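Local coordinates for protein calmodulin-binding transcription activator 1 (Homo sapiens, PDB 2CXK) that activates transcription in the nucleus, the piece here being its immunoglobulin-like IPT/TIG domain, at residues A[48-51]-A[57-60]; A[71-74]-A[80-83]. All coordinates share one frame; numbering follows the deposited sequence.

Contact 1. Residues A[48-51]-A[57-60]. With SO4 (sulfate ion), chain F.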
# COMPACT_ATOMS: atom_id res chain seq x y z
N PRO A 48 11.90 -9.27 6.30
CA PRO A 48 12.64 -8.07 5.93
C PRO A 48 11.74 -7.06 5.23
O PRO A 48 10.70 -7.42 4.69
CB PRO A 48 13.73 -8.62 5.01
CG PRO A 48 13.09 -9.82 4.40
CD PRO A 48 12.36 -10.45 5.55
N ALA A 49 12.14 -5.79 5.27
CA ALA A 49 11.37 -4.74 4.62
C ALA A 49 12.34 -3.89 3.81
O ALA A 49 13.53 -3.78 4.15
CB ALA A 49 10.65 -3.87 5.67
N SER A 50 11.85 -3.31 2.72
CA SER A 50 12.67 -2.46 1.86
C SER A 50 12.10 -1.05 1.81
O SER A 50 10.89 -0.86 1.69
CB SER A 50 12.71 -3.01 0.43
OG SER A 50 13.31 -4.28 0.38
N LEU A 51 12.97 -0.05 1.92
CA LEU A 51 12.53 1.33 1.85
C LEU A 51 12.41 1.70 0.37
O LEU A 51 13.40 2.01 -0.29
CB LEU A 51 13.55 2.25 2.52
CG LEU A 51 13.12 3.72 2.56
CD1 LEU A 51 11.98 3.88 3.58
CD2 LEU A 51 14.31 4.61 2.92
N LEU A 57 7.68 1.66 3.23
CA LEU A 57 8.32 0.36 3.39
C LEU A 57 7.49 -0.72 2.71
O LEU A 57 6.26 -0.67 2.73
CB LEU A 57 8.44 0.01 4.87
CG LEU A 57 9.56 0.75 5.60
CD1 LEU A 57 9.48 0.51 7.10
CD2 LEU A 57 10.88 0.26 5.03
N ARG A 58 8.18 -1.69 2.11
CA ARG A 58 7.52 -2.82 1.45
C ARG A 58 8.02 -4.12 2.05
O ARG A 58 9.21 -4.30 2.26
CB ARG A 58 7.82 -2.84 -0.05
CG ARG A 58 7.26 -4.08 -0.77
CD ARG A 58 7.94 -4.33 -2.12
NE ARG A 58 9.36 -4.66 -1.97
CZ ARG A 58 10.26 -4.61 -2.95
NH1 ARG A 58 9.91 -4.23 -4.17
NH2 ARG A 58 11.52 -4.94 -2.70
N CYS A 59 7.11 -5.05 2.30
CA CYS A 59 7.50 -6.36 2.81
C CYS A 59 6.48 -7.35 2.28
O CYS A 59 5.45 -6.95 1.73
CB CYS A 59 7.50 -6.37 4.35
SG CYS A 59 5.87 -6.30 5.15
N TYR A 60 6.78 -8.63 2.41
CA TYR A 60 5.86 -9.69 1.98
C TYR A 60 5.50 -10.39 3.29
O TYR A 60 6.37 -10.95 3.96
CB TYR A 60 6.58 -10.61 1.00
CG TYR A 60 7.14 -9.83 -0.18
CD1 TYR A 60 6.30 -9.25 -1.13
CD2 TYR A 60 8.52 -9.63 -0.32
CE1 TYR A 60 6.81 -8.50 -2.19
CE2 TYR A 60 9.04 -8.88 -1.37
CZ TYR A 60 8.18 -8.33 -2.30
OH TYR A 60 8.71 -7.63 -3.36
S SO4 F . 5.99 -7.16 -6.12
O1 SO4 F . 5.39 -5.77 -6.01
O2 SO4 F . 6.27 -7.42 -7.59
O3 SO4 F . 7.26 -7.08 -5.49
O4 SO4 F . 4.95 -8.06 -5.76
O HOH W 1 9.63 -9.27 3.02
O HOH W 2 10.47 -5.70 0.04

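Contact 2. Residues A[71-74]-A[80-83]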
# COMPACT_ATOMS: atom_id res chain seq x y z
N LEU A 71 1.04 -5.64 13.79
CA LEU A 71 1.96 -5.37 12.69
C LEU A 71 2.79 -4.19 13.17
O LEU A 71 2.24 -3.13 13.50
CB LEU A 71 1.20 -5.00 11.40
CG LEU A 71 2.06 -4.49 10.24
CD1 LEU A 71 3.21 -5.48 9.96
CD2 LEU A 71 1.19 -4.32 8.99
N GLN A 72 4.10 -4.38 13.25
CA GLN A 72 5.00 -3.32 13.72
C GLN A 72 6.20 -3.16 12.79
O GLN A 72 6.59 -4.10 12.10
CB GLN A 72 5.53 -3.67 15.12
CG GLN A 72 4.46 -3.95 16.16
CD GLN A 72 5.06 -4.56 17.42
OE1 GLN A 72 5.35 -3.85 18.39
NE2 GLN A 72 5.26 -5.87 17.40
N VAL A 73 6.77 -1.96 12.77
CA VAL A 73 7.96 -1.69 11.96
C VAL A 73 9.16 -1.62 12.90
O VAL A 73 9.07 -1.02 13.97
CB VAL A 73 7.84 -0.34 11.22
CG1 VAL A 73 9.13 -0.03 10.49
CG2 VAL A 73 6.69 -0.38 10.24
N ALA A 74 10.26 -2.25 12.52
CA ALA A 74 11.47 -2.25 13.33
C ALA A 74 12.69 -1.87 12.49
O ALA A 74 12.67 -2.01 11.26
CB ALA A 74 11.69 -3.63 13.93
N ILE A 80 10.16 0.47 16.13
CA ILE A 80 10.17 1.93 16.00
C ILE A 80 8.83 2.53 15.62
O ILE A 80 8.76 3.69 15.18
CB ILE A 80 11.19 2.40 14.94
CG1 ILE A 80 10.85 1.77 13.59
CG2 ILE A 80 12.60 2.04 15.38
CD1 ILE A 80 11.56 2.43 12.43
N SER A 81 7.75 1.77 15.76
CA SER A 81 6.43 2.27 15.41
C SER A 81 5.39 1.73 16.37
O SER A 81 5.69 0.91 17.23
CB SER A 81 6.05 1.84 13.99
OG SER A 81 5.65 0.48 13.97
N ASN A 82 4.16 2.21 16.23
CA ASN A 82 3.05 1.73 17.03
C ASN A 82 2.64 0.41 16.38
O ASN A 82 3.19 0.05 15.33
CB ASN A 82 1.88 2.72 16.95
CG ASN A 82 1.42 2.98 15.51
OD1 ASN A 82 2.23 3.32 14.65
ND2 ASN A 82 0.13 2.83 15.26
N SER A 83 1.71 -0.32 16.98
CA SER A 83 1.24 -1.58 16.41
C SER A 83 -0.10 -1.29 15.75
O SER A 83 -0.91 -0.53 16.29
CB SER A 83 1.00 -2.63 17.50
OG SER A 83 2.19 -2.93 18.21

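Contact 1. Residues A[48-51]-A[57-60]
Ser50 and Arg58 face each other as an antiparallel hydrogen-bonded pair: Ser50 N donates to Arg58 O and Arg58 N to Ser50 O, each at 2.9 Å. Beside them Leu51 and Leu57 form a non-hydrogen-bonded pair on the other face of the sheet, where Leu51 CD1 meets Leu57 CD2 at 4.1 Å. Leu57 CD2 also lies 4.2 Å from Ala49 CB, a small methyl that fits a buried place against Cys40 of strand 38-42.

On the polar face a water is held by Arg58 from two ends, donating to Arg58 O at 2.9 Å and accepting from Arg58 NE, while Ser50 OG is its third partner. It sits at the edge of the guanidinium and in its plane, a position the bend of the arginine chain at chi3 (65°) makes possible. Tyr60 OH lies over one face of that guanidinium, displaced toward its rim, and donates a 2.6 Å hydrogen bond to sulfate O3, which lies in the plane of the tyrosine ring. Lys24 NZ also hydrogen-bonds this sulfate, which probably came from the crystallisation liquor. A second water bridges Pro48 O and Tyr60 N where direct pairing has ended.

With Leu57 and Cys59 buried, Leu51 on the same face as Leu57, and Ser50 and Arg58 on the other, this is an amphipathic beta hairpin of strands 45-53 and 56-60 in the immunoglobulin-like IPT/TIG fold.

Contact 2. Residues A[71-74]-A[80-83]
Val73 meets Ile80 and Ser81 in the close-fitting half of this contact. Ile80 N donates to Val73 O at 2.8 Å, almost straight at 173°, as a strand partner would. The next bond departs from the sheet pattern: Val73 N gives its hydrogen to the side-chain oxygen of Ser81, with 2.9 Å between Val73 N and Ser81 OG. Lying between the backbone N and the carbonyl carbon (chi1 77°), Ser81 OG can reach across to the strand while it donates its own proton to Asn82 O at 2.8 Å. Serine suits the place because one short side chain both accepts and donates.

Apolar groups flank these bonds. Ile80 CG1 lies 3.3 Å from Val73 O, and Ile80 CD1 continues to Val73 CG1 at 4.0 Å; Trp31 touches both of these branched side chains as well as Ser81. Branching at CB suits Val73 to its extended strand, while Ile80 suits its place by its apolar bulk against Val73 and Trp31.

Toward Ser83 the contact is looser and nearer solvent. Ser83 OG stands 3.2 Å from Gln72 CG, alongside the start of the amide chain, and Ser83 CA makes a CA-H...O contact with Leu71 O. The CB of Asn82 points away from strand 67-75, and Asn82 OD1 accepts a hydrogen bond from Val9 N.

Were the hydroxyl of Ser81 lost to an alanine, Val73 N would probably be left without this acceptor and Asn82 O without its donor, and the 80-83 loop would be freer to shift.

The chemistry thus implies that a serine hydroxyl stands in for a backbone carbonyl, carrying the link to strand 67-75 onward where the chain between strands 78-79 and 84-88 leaves regular pairing.

Both contacts are partly buried, and they follow one another in the chain within the same IPT/TIG domain. Contact 1 pairs the strands of a hairpin by two backbone bonds, whereas contact 2 joins strand 67-75 to a loop by one backbone and one side-chain bond. Their apolar sides converge: Leu57 CD1 packs against Val73 CG1 at 3.4 Å, and Trp31 touches residues of both. The outer sides differ. Contact 1 ends in water, a sulfate and Asp11 of the second subunit packing on Arg58, while contact 2 ends in neutral serine and amide groups and meets no other chain of the assembly.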